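PDB 2YXL: 450aa long hypothetical fmu protein from Pyrococcus horikoshii, which probably methylates cytosine at carbon 5 in RNA, using S-adenosyl-L-methionine as methyl donor, as a member of the RsmB/NOP family. Local coordinates for residues A[321-326]-A[372-377]; A[399-404]-A[442-447]; A[19-24]-A[37-42]. All coordinates share one frame; numbering follows the deposited sequence.

Contact 1: residues A[321-326]-A[372-377]; sequences KAPEII and LESAAR
R377 folds over the ring of P323, and the two side chains cross at about a right angle. The first touch is at the base, where R377 CB lies 3.6 Å from P323 CG. Farther out the arginine chain bends at chi3 (70°), which places R377 NE ahead of the guanidinium that lies against the proline ring. This NE has E328 in the same chain as a long, weak ionic partner. At the tip, P323 CG sits over the centre of the guanidinium, 3.8 Å from its plane. R377 NH1 is 3.8 Å from P323 CD, and R377 NH2 is 4.0 Å from P323 CB.

In the class I methyltransferase fold, this joins the loop between strands 312-315 and 331-337 to the end of helix 361-376. That helix lies in the crossover linking the parallel neighbours 331-337 and 383-389. P323 follows a cis peptide bond; the proline ring also meets the helix backbone, P323 CD 3.6 Å from S374 O. Three residues before R377, S374 OG has A319 O as its hydrogen-bonding partner; A322 O is its nearest atom across the contact, at 2.8 Å, a proximity and not an assigned bond. The A322 side chain is directed away from the helix and packs on F290.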
loop_
_atom_site.group_PDB
_atom_site.type_symbol
_atom_site.label_atom_id
_atom_site.label_comp_id
_atom_site.label_asym_id
_atom_site.label_seq_id
_atom_site.Cartn_x
_atom_site.Cartn_y
_atom_site.Cartn_z
ATOM N N LYS A 321 3.079 22.650 12.109
ATOM C CA LYS A 321 2.399 23.943 12.178
ATOM C C LYS A 321 0.900 23.659 12.278
ATOM O O LYS A 321 0.444 22.589 11.867
ATOM C CB LYS A 321 2.707 24.792 10.940
ATOM C CG LYS A 321 4.193 24.965 10.643
ATOM C CD LYS A 321 4.413 25.668 9.311
ATOM C CE LYS A 321 5.816 25.421 8.770
ATOM N NZ LYS A 321 6.881 26.022 9.622
ATOM N N ALA A 322 0.137 24.622 12.797
ATOM C CA ALA A 322 -1.247 24.395 13.241
ATOM C C ALA A 322 -1.206 23.482 14.466
ATOM O O ALA A 322 -1.049 22.265 14.324
ATOM C CB ALA A 322 -2.117 23.803 12.132
ATOM N N PRO A 323 -1.345 24.057 15.680
ATOM C CA PRO A 323 -1.719 25.426 16.082
ATOM C C PRO A 323 -1.000 26.576 15.372
ATOM O O PRO A 323 0.011 26.365 14.702
ATOM C CB PRO A 323 -1.382 25.448 17.575
ATOM C CG PRO A 323 -1.551 24.051 18.002
ATOM C CD PRO A 323 -1.063 23.217 16.859
ATOM N N GLU A 324 -1.528 27.787 15.559
ATOM C CA GLU A 324 -1.108 29.013 14.843
ATOM C C GLU A 324 -1.074 28.914 13.305
ATOM O O GLU A 324 -0.226 29.520 12.643
ATOM C CB GLU A 324 0.156 29.687 15.442
ATOM C CG GLU A 324 1.216 28.783 16.087
ATOM C CD GLU A 324 2.199 28.180 15.090
ATOM O OE1 GLU A 324 2.233 28.620 13.921
ATOM O OE2 GLU A 324 2.942 27.257 15.483
ATOM N N ILE A 325 -2.014 28.144 12.760
ATOM C CA ILE A 325 -2.370 28.183 11.340
ATOM C C ILE A 325 -3.894 28.198 11.260
ATOM O O ILE A 325 -4.481 28.985 10.513
ATOM C CB ILE A 325 -1.801 26.973 10.537
ATOM C CG1 ILE A 325 -0.267 27.040 10.418
ATOM C CG2 ILE A 325 -2.466 26.854 9.155
ATOM C CD1 ILE A 325 0.287 28.171 9.542
ATOM N N ILE A 326 -4.523 27.328 12.048
ATOM C CA ILE A 326 -5.981 27.231 12.115
ATOM C C ILE A 326 -6.508 27.544 13.518
ATOM O O ILE A 326 -7.702 27.793 13.700
ATOM C CB ILE A 326 -6.493 25.841 11.649
ATOM C CG1 ILE A 326 -5.820 24.713 12.443
ATOM C CG2 ILE A 326 -6.274 25.669 10.143
ATOM C CD1 ILE A 326 -6.558 23.387 12.392
ATOM N N LEU A 372 1.973 14.161 16.717
ATOM C CA LEU A 372 1.133 13.800 17.859
ATOM C C LEU A 372 1.023 14.943 18.865
ATOM O O LEU A 372 -0.058 15.195 19.407
ATOM C CB LEU A 372 1.692 12.540 18.531
ATOM C CG LEU A 372 0.788 11.510 19.211
ATOM C CD1 LEU A 372 -0.516 11.270 18.454
ATOM C CD2 LEU A 372 1.561 10.205 19.384
ATOM N N GLU A 373 2.144 15.630 19.103
ATOM C CA GLU A 373 2.170 16.814 19.963
ATOM C C GLU A 373 1.412 17.969 19.312
ATOM O O GLU A 373 0.750 18.752 19.998
ATOM C CB GLU A 373 3.613 17.234 20.278
ATOM C CG GLU A 373 3.733 18.259 21.409
ATOM C CD GLU A 373 5.103 18.922 21.487
ATOM O OE1 GLU A 373 6.101 18.315 21.042
ATOM O OE2 GLU A 373 5.180 20.060 22.008
ATOM N N SER A 374 1.521 18.068 17.989
ATOM C CA SER A 374 0.770 19.053 17.215
ATOM C C SER A 374 -0.730 18.740 17.235
ATOM O O SER A 374 -1.559 19.654 17.269
ATOM C CB SER A 374 1.290 19.117 15.776
ATOM O OG SER A 374 0.692 20.240 15.054
ATOM N N ALA A 375 -1.067 17.449 17.225
ATOM C CA ALA A 375 -2.458 16.998 17.301
ATOM C C ALA A 375 -3.075 17.316 18.660
ATOM O O ALA A 375 -4.184 17.850 18.731
ATOM C CB ALA A 375 -2.560 15.499 17.002
ATOM N N ALA A 376 -2.342 16.994 19.728
ATOM C CA ALA A 376 -2.797 17.204 21.104
ATOM C C ALA A 376 -3.314 18.614 21.333
ATOM O O ALA A 376 -4.380 18.806 21.920
ATOM C CB ALA A 376 -1.677 16.901 22.085
ATOM N N ARG A 377 -2.554 19.592 20.850
ATOM C CA ARG A 377 -2.849 21.003 21.082
ATOM C C ARG A 377 -4.011 21.528 20.229
ATOM O O ARG A 377 -4.511 22.628 20.471
ATOM C CB ARG A 377 -1.580 21.842 20.885
ATOM C CG ARG A 377 -0.541 21.649 21.992
ATOM C CD ARG A 377 0.889 21.930 21.534
ATOM N NE ARG A 377 1.138 23.348 21.269
ATOM C CZ ARG A 377 1.639 23.829 20.133
ATOM N NH1 ARG A 377 1.968 23.012 19.139
ATOM N NH2 ARG A 377 1.824 25.136 19.994
#

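Contact 2: residues A[399-404]-A[442-447]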
loop_
_atom_site.group_PDB
_atom_site.type_symbol
_atom_site.label_atom_id
_atom_site.label_comp_id
_atom_site.label_asym_id
_atom_site.label_seq_id
_atom_site.Cartn_x
_atom_site.Cartn_y
_atom_site.Cartn_z
ATOM N N LYS A 399 4.528 2.168 21.641
ATOM C CA LYS A 399 5.609 2.984 22.193
ATOM C C LYS A 399 5.283 4.476 22.095
ATOM O O LYS A 399 5.490 5.221 23.053
ATOM C CB LYS A 399 6.921 2.670 21.469
ATOM C CG LYS A 399 8.132 3.468 21.922
ATOM C CD LYS A 399 9.283 3.239 20.959
ATOM C CE LYS A 399 10.604 3.729 21.513
ATOM N NZ LYS A 399 11.741 3.197 20.714
ATOM N N ASN A 400 4.764 4.897 20.943
ATOM C CA ASN A 400 4.385 6.293 20.715
ATOM C C ASN A 400 3.183 6.763 21.538
ATOM O O ASN A 400 3.037 7.960 21.803
ATOM C CB ASN A 400 4.133 6.552 19.228
ATOM C CG ASN A 400 5.408 6.825 18.451
ATOM O OD1 ASN A 400 6.495 6.946 19.024
ATOM N ND2 ASN A 400 5.279 6.938 17.136
ATOM N N ILE A 401 2.327 5.824 21.936
ATOM C CA ILE A 401 1.155 6.142 22.757
ATOM C C ILE A 401 1.516 6.203 24.243
ATOM O O ILE A 401 1.051 7.094 24.955
ATOM C CB ILE A 401 -0.035 5.171 22.481
ATOM C CG1 ILE A 401 -0.469 5.252 21.011
ATOM C CG2 ILE A 401 -1.226 5.455 23.405
ATOM C CD1 ILE A 401 -0.755 6.669 20.492
ATOM N N ARG A 402 2.348 5.266 24.698
ATOM C CA ARG A 402 2.861 5.282 26.071
ATOM C C ARG A 402 3.613 6.576 26.367
ATOM O O ARG A 402 3.503 7.125 27.463
ATOM C CB ARG A 402 3.764 4.076 26.342
ATOM C CG ARG A 402 3.016 2.787 26.626
ATOM C CD ARG A 402 3.937 1.740 27.235
ATOM N NE ARG A 402 3.349 0.402 27.196
ATOM C CZ ARG A 402 3.468 -0.444 26.174
ATOM N NH1 ARG A 402 2.894 -1.638 26.231
ATOM N NH2 ARG A 402 4.157 -0.100 25.092
ATOM N N TRP A 403 4.369 7.054 25.378
ATOM C CA TRP A 403 5.046 8.344 25.460
ATOM C C TRP A 403 4.033 9.484 25.556
ATOM O O TRP A 403 4.190 10.392 26.376
ATOM C CB TRP A 403 5.967 8.555 24.250
ATOM C CG TRP A 403 6.526 9.949 24.165
ATOM C CD1 TRP A 403 7.632 10.431 24.807
ATOM C CD2 TRP A 403 5.997 11.043 23.403
ATOM N NE1 TRP A 403 7.826 11.753 24.491
ATOM C CE2 TRP A 403 6.837 12.157 23.632
ATOM C CE3 TRP A 403 4.892 11.191 22.550
ATOM C CZ2 TRP A 403 6.612 13.403 23.036
ATOM C CZ3 TRP A 403 4.667 12.432 21.958
ATOM C CH2 TRP A 403 5.524 13.522 22.207
ATOM N N PHE A 404 3.001 9.421 24.717
ATOM C CA PHE A 404 1.963 10.448 24.663
ATOM C C PHE A 404 1.205 10.565 25.986
ATOM O O PHE A 404 0.901 11.672 26.434
ATOM C CB PHE A 404 0.993 10.164 23.510
ATOM C CG PHE A 404 0.020 11.278 23.243
ATOM C CD1 PHE A 404 -1.271 11.229 23.757
ATOM C CD2 PHE A 404 0.393 12.377 22.477
ATOM C CE1 PHE A 404 -2.173 12.258 23.512
ATOM C CE2 PHE A 404 -0.505 13.409 22.223
ATOM C CZ PHE A 404 -1.789 13.350 22.744
ATOM N N PHE A 442 -3.072 -0.162 13.192
ATOM C CA PHE A 442 -3.060 0.186 14.607
ATOM C C PHE A 442 -3.998 1.349 14.884
ATOM O O PHE A 442 -4.077 2.291 14.098
ATOM C CB PHE A 442 -1.641 0.526 15.057
ATOM C CG PHE A 442 -1.534 0.889 16.515
ATOM C CD1 PHE A 442 -1.582 -0.098 17.498
ATOM C CD2 PHE A 442 -1.378 2.216 16.903
ATOM C CE1 PHE A 442 -1.480 0.229 18.837
ATOM C CE2 PHE A 442 -1.274 2.556 18.244
ATOM C CZ PHE A 442 -1.328 1.559 19.213
ATOM N N TYR A 443 -4.705 1.263 16.010
ATOM C CA TYR A 443 -5.681 2.270 16.422
ATOM C C TYR A 443 -5.434 2.697 17.866
ATOM O O TYR A 443 -5.254 1.850 18.750
ATOM C CB TYR A 443 -7.112 1.718 16.322
ATOM C CG TYR A 443 -7.477 1.077 15.002
ATOM C CD1 TYR A 443 -7.067 -0.220 14.702
ATOM C CD2 TYR A 443 -8.262 1.757 14.069
ATOM C CE1 TYR A 443 -7.403 -0.817 13.502
ATOM C CE2 TYR A 443 -8.609 1.167 12.861
ATOM C CZ TYR A 443 -8.175 -0.122 12.587
ATOM O OH TYR A 443 -8.499 -0.725 11.399
ATOM N N ALA A 444 -5.438 4.007 18.104
ATOM C CA ALA A 444 -5.379 4.545 19.459
ATOM C C ALA A 444 -6.309 5.741 19.581
ATOM O O ALA A 444 -6.059 6.792 18.988
ATOM C CB ALA A 444 -3.965 4.932 19.820
ATOM N N LEU A 445 -7.391 5.566 20.337
ATOM C CA LEU A 445 -8.363 6.630 20.543
ATOM C C LEU A 445 -8.105 7.341 21.869
ATOM O O LEU A 445 -7.971 6.708 22.919
ATOM C CB LEU A 445 -9.801 6.096 20.462
ATOM C CG LEU A 445 -10.947 7.118 20.390
ATOM C CD1 LEU A 445 -10.884 7.964 19.116
ATOM C CD2 LEU A 445 -12.300 6.425 20.504
ATOM N N LEU A 446 -8.039 8.665 21.796
ATOM C CA LEU A 446 -7.633 9.497 22.918
ATOM C C LEU A 446 -8.621 10.638 23.090
ATOM O O LEU A 446 -9.126 11.175 22.108
ATOM C CB LEU A 446 -6.229 10.061 22.660
ATOM C CG LEU A 446 -5.151 9.053 22.235
ATOM C CD1 LEU A 446 -4.163 9.656 21.241
ATOM C CD2 LEU A 446 -4.439 8.474 23.450
ATOM N N GLU A 447 -8.908 10.996 24.337
ATOM C CA GLU A 447 -9.692 12.197 24.614
ATOM C C GLU A 447 -9.124 12.977 25.794
ATOM O O GLU A 447 -8.507 12.398 26.692
ATOM C CB GLU A 447 -11.181 11.871 24.823
ATOM C CG GLU A 447 -11.571 11.294 26.182
ATOM C CD GLU A 447 -13.058 11.450 26.484
ATOM O OE1 GLU A 447 -13.434 11.408 27.676
ATOM O OE2 GLU A 447 -13.855 11.622 25.535
#
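I401 and A444 mark the closest backbone approach between helix 399-404 and strand 442-447, with CA atoms 7.5 Å apart. The strand is an antiparallel member of the class I methyltransferase sheet. It runs between 383-389 on one edge and the short strands 412-413 and 429-431 on the other, and the helix segment, whose direction is 13° from that of the strand segment, covers one face. F442, A444 and L446, every second residue, turn their side chains toward the helix. The same three residues form backbone hydrogen bonds with T389, Y387 and L385 of strand 383-389, which ties this strand to the parallel part of the sheet.

Contacts between aliphatic groups come first. The first torsion of I401 (chi1 -60°) puts CG1 on the side of A444, and both I401 CG1 and I401 CD1 lie 3.7 Å from A444 CB. The other branch of I401 reaches L446 more loosely, with I401 CG2 4.4 Å from L446 CD2.

Aromatic contacts flank this centre. Toward the start of the strand, I401 CG1 meets the edge of the F442 ring in its plane, 3.9 Å from F442 CE2, and the two side chains run alongside each other with opposite headings. One helical turn beyond I401, F404 crosses L446 obliquely. Its ring is shared with helix 361-376, where it touches L372 and A376, and with the rings of F411 and H408. Toward the strand, F404 meets L446 through one methyl group: L446 CD1 lies 4.0 Å from F404 CE1 and 4.1 Å from F404 CD1.

Contact 3: residues A[19-24]-A[37-42]; sequences IEAIRL and EAFKKH
E20 OE1 is shared by two cations: R121 of helix 104-121, which forms a salt bridge to it, and K41, whose NZ stands 3.8 Å from E20 OE1 in a long salt bridge. K41 crosses the E20 side chain at about a right angle, and its aliphatic part touches the carboxylate, with K41 CD 3.5 Å from E20 OE1. E20 CG is anti to the backbone N (chi1 178°), and this carbon packs 3.7 Å from A38 CB. The other oxygen, OE2, lies at the edge of the H42 ring near CE1, the carboxylate and ring planes being 60° apart. ND1 of that ring makes a weak hydrogen bond to A38 O. An alanine in place of E20 would probably leave R121 and K41 without their shared carboxylate, and open a gap beside A38 and the H42 ring.

Next to this polar group the packing rests on small residues. A21 and A38 face each other with CA atoms 5.2 Å apart and CB atoms 3.8 Å apart; A38 CB also touches the backbone at A21 N. The pair is consistent with the 8.6 Å closest approach of the axes of 19-24 and 37-41. F39 starts out away from helix 12-24, but its ring returns far enough for F39 CE1 to meet A21 CB at 4.1 Å. Beyond the alanines, L24 CD1 packs on the methylene CG of E37.

The axes of 19-24 and 37-41 run 150° apart, so helices 12-24 and 32-41 pair as an antiparallel hairpin in the N-terminal helical domain, which is probably NusB-like, as in bacterial Fmu. Helix 47-75 receives A21 through F57 and F39 through L53 and T54, helix 84-99 meets E20 through W85, and helix 104-121 supplies F117 and R121.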
loop_
_atom_site.group_PDB
_atom_site.type_symbol
_atom_site.label_atom_id
_atom_site.label_comp_id
_atom_site.label_asym_id
_atom_site.label_seq_id
_atom_site.Cartn_x
_atom_site.Cartn_y
_atom_site.Cartn_z
ATOM N N ILE A 19 8.289 -5.379 -18.004
ATOM C CA ILE A 19 9.550 -4.655 -17.883
ATOM C C ILE A 19 9.269 -3.192 -17.546
ATOM O O ILE A 19 9.833 -2.660 -16.590
ATOM C CB ILE A 19 10.441 -4.776 -19.149
ATOM C CG1 ILE A 19 10.903 -6.226 -19.337
ATOM C CG2 ILE A 19 11.655 -3.832 -19.050
ATOM C CD1 ILE A 19 11.563 -6.510 -20.675
ATOM N N GLU A 20 8.379 -2.560 -18.312
ATOM C CA GLU A 20 7.999 -1.173 -18.054
ATOM C C GLU A 20 7.287 -1.013 -16.706
ATOM O O GLU A 20 7.498 -0.021 -16.008
ATOM C CB GLU A 20 7.173 -0.590 -19.211
ATOM C CG GLU A 20 6.708 0.856 -18.987
ATOM C CD GLU A 20 6.954 1.786 -20.175
ATOM O OE1 GLU A 20 7.037 3.014 -19.949
ATOM O OE2 GLU A 20 7.071 1.308 -21.324
ATOM N N ALA A 21 6.468 -1.994 -16.332
ATOM C CA ALA A 21 5.765 -1.958 -15.047
ATOM C C ALA A 21 6.733 -2.074 -13.873
ATOM O O ALA A 21 6.588 -1.374 -12.870
ATOM C CB ALA A 21 4.701 -3.052 -14.978
ATOM N N ILE A 22 7.716 -2.961 -14.013
ATOM C CA ILE A 22 8.735 -3.168 -12.990
ATOM C C ILE A 22 9.660 -1.952 -12.903
ATOM O O ILE A 22 10.036 -1.529 -11.803
ATOM C CB ILE A 22 9.524 -4.487 -13.232
ATOM C CG1 ILE A 22 8.608 -5.713 -13.059
ATOM C CG2 ILE A 22 10.738 -4.599 -12.320
ATOM C CD1 ILE A 22 7.932 -5.846 -11.688
ATOM N N ARG A 23 10.002 -1.381 -14.057
ATOM C CA ARG A 23 10.816 -0.170 -14.101
ATOM C C ARG A 23 10.082 1.011 -13.472
ATOM O O ARG A 23 10.645 1.709 -12.626
ATOM C CB ARG A 23 11.245 0.166 -15.539
ATOM C CG ARG A 23 12.246 1.322 -15.659
ATOM C CD ARG A 23 11.555 2.686 -15.626
ATOM N NE ARG A 23 12.504 3.787 -15.478
ATOM C CZ ARG A 23 13.004 4.208 -14.317
ATOM N NH1 ARG A 23 12.659 3.623 -13.173
ATOM N NH2 ARG A 23 13.865 5.216 -14.301
ATOM N N LEU A 24 8.835 1.234 -13.885
ATOM C CA LEU A 24 8.054 2.359 -13.371
ATOM C C LEU A 24 7.654 2.171 -11.912
ATOM O O LEU A 24 7.459 3.151 -11.190
ATOM C CB LEU A 24 6.820 2.630 -14.234
ATOM C CG LEU A 24 7.015 3.180 -15.653
ATOM C CD1 LEU A 24 5.660 3.316 -16.325
ATOM C CD2 LEU A 24 7.757 4.510 -15.673
ATOM N N GLU A 37 -0.390 2.039 -15.682
ATOM C CA GLU A 37 0.210 2.893 -16.708
ATOM C C GLU A 37 0.890 2.080 -17.813
ATOM O O GLU A 37 0.657 2.327 -18.998
ATOM C CB GLU A 37 1.189 3.888 -16.063
ATOM C CG GLU A 37 2.218 4.523 -17.006
ATOM C CD GLU A 37 1.747 5.813 -17.658
ATOM O OE1 GLU A 37 2.584 6.730 -17.802
ATOM O OE2 GLU A 37 0.557 5.917 -18.031
ATOM N N ALA A 38 1.709 1.108 -17.414
ATOM C CA ALA A 38 2.481 0.293 -18.354
ATOM C C ALA A 38 1.597 -0.608 -19.210
ATOM O O ALA A 38 1.860 -0.799 -20.400
ATOM C CB ALA A 38 3.517 -0.537 -17.613
ATOM N N PHE A 39 0.554 -1.155 -18.592
ATOM C CA PHE A 39 -0.364 -2.071 -19.264
ATOM C C PHE A 39 -1.214 -1.363 -20.324
ATOM O O PHE A 39 -1.454 -1.917 -21.397
ATOM C CB PHE A 39 -1.239 -2.797 -18.232
ATOM C CG PHE A 39 -0.529 -3.921 -17.506
ATOM C CD1 PHE A 39 0.864 -3.960 -17.417
ATOM C CD2 PHE A 39 -1.260 -4.932 -16.892
ATOM C CE1 PHE A 39 1.513 -4.993 -16.742
ATOM C CE2 PHE A 39 -0.621 -5.969 -16.214
ATOM C CZ PHE A 39 0.767 -6.000 -16.140
ATOM N N LYS A 40 -1.644 -0.138 -20.022
ATOM C CA LYS A 40 -2.412 0.681 -20.964
ATOM C C LYS A 40 -1.526 1.226 -22.081
ATOM O O LYS A 40 -1.989 1.431 -23.207
ATOM C CB LYS A 40 -3.115 1.839 -20.245
ATOM C CG LYS A 40 -4.063 1.420 -19.127
ATOM C CD LYS A 40 -5.370 0.827 -19.649
ATOM C CE LYS A 40 -6.012 -0.084 -18.612
ATOM N NZ LYS A 40 -6.096 0.558 -17.271
ATOM N N LYS A 41 -0.257 1.463 -21.754
ATOM C CA LYS A 41 0.733 1.942 -22.715
ATOM C C LYS A 41 1.018 0.876 -23.772
ATOM O O LYS A 41 1.133 1.185 -24.959
ATOM C CB LYS A 41 2.028 2.318 -21.987
ATOM C CG LYS A 41 2.917 3.319 -22.710
ATOM C CD LYS A 41 4.317 3.308 -22.110
ATOM C CE LYS A 41 5.138 4.526 -22.520
ATOM N NZ LYS A 41 4.888 5.688 -21.622
ATOM N N HIS A 42 1.118 -0.376 -23.330
ATOM C CA HIS A 42 1.472 -1.494 -24.207
ATOM C C HIS A 42 0.278 -2.322 -24.688
ATOM O O HIS A 42 0.454 -3.408 -25.249
ATOM C CB HIS A 42 2.521 -2.384 -23.539
ATOM C CG HIS A 42 3.900 -1.809 -23.577
ATOM N ND1 HIS A 42 4.467 -1.161 -22.501
ATOM C CD2 HIS A 42 4.818 -1.765 -24.571
ATOM C CE1 HIS A 42 5.680 -0.753 -22.827
ATOM N NE2 HIS A 42 5.918 -1.106 -24.077
#

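Contacts 1 and 2 touch, their centres about 17 Å apart. Helix 361-376 carries S374 of contact 1 and packs against helix 398-407 of contact 2, with A376 CB 3.6 Å from F404 CZ. Neither contact touches the ligand: the side chain of K321 comes within about 8 Å of bound sinefungin, and that of F442 within about 12 Å. F442 is also about 8 Å, side chain to side chain, from C390, the predicted nucleophile. Contact 3 lies on the opposite side of the chain's centre, in the N-terminal helices. Its centre is about 41 Å from both other centres, and its nearest atoms are about 30 Å from contact 1 and 27 Å from contact 2.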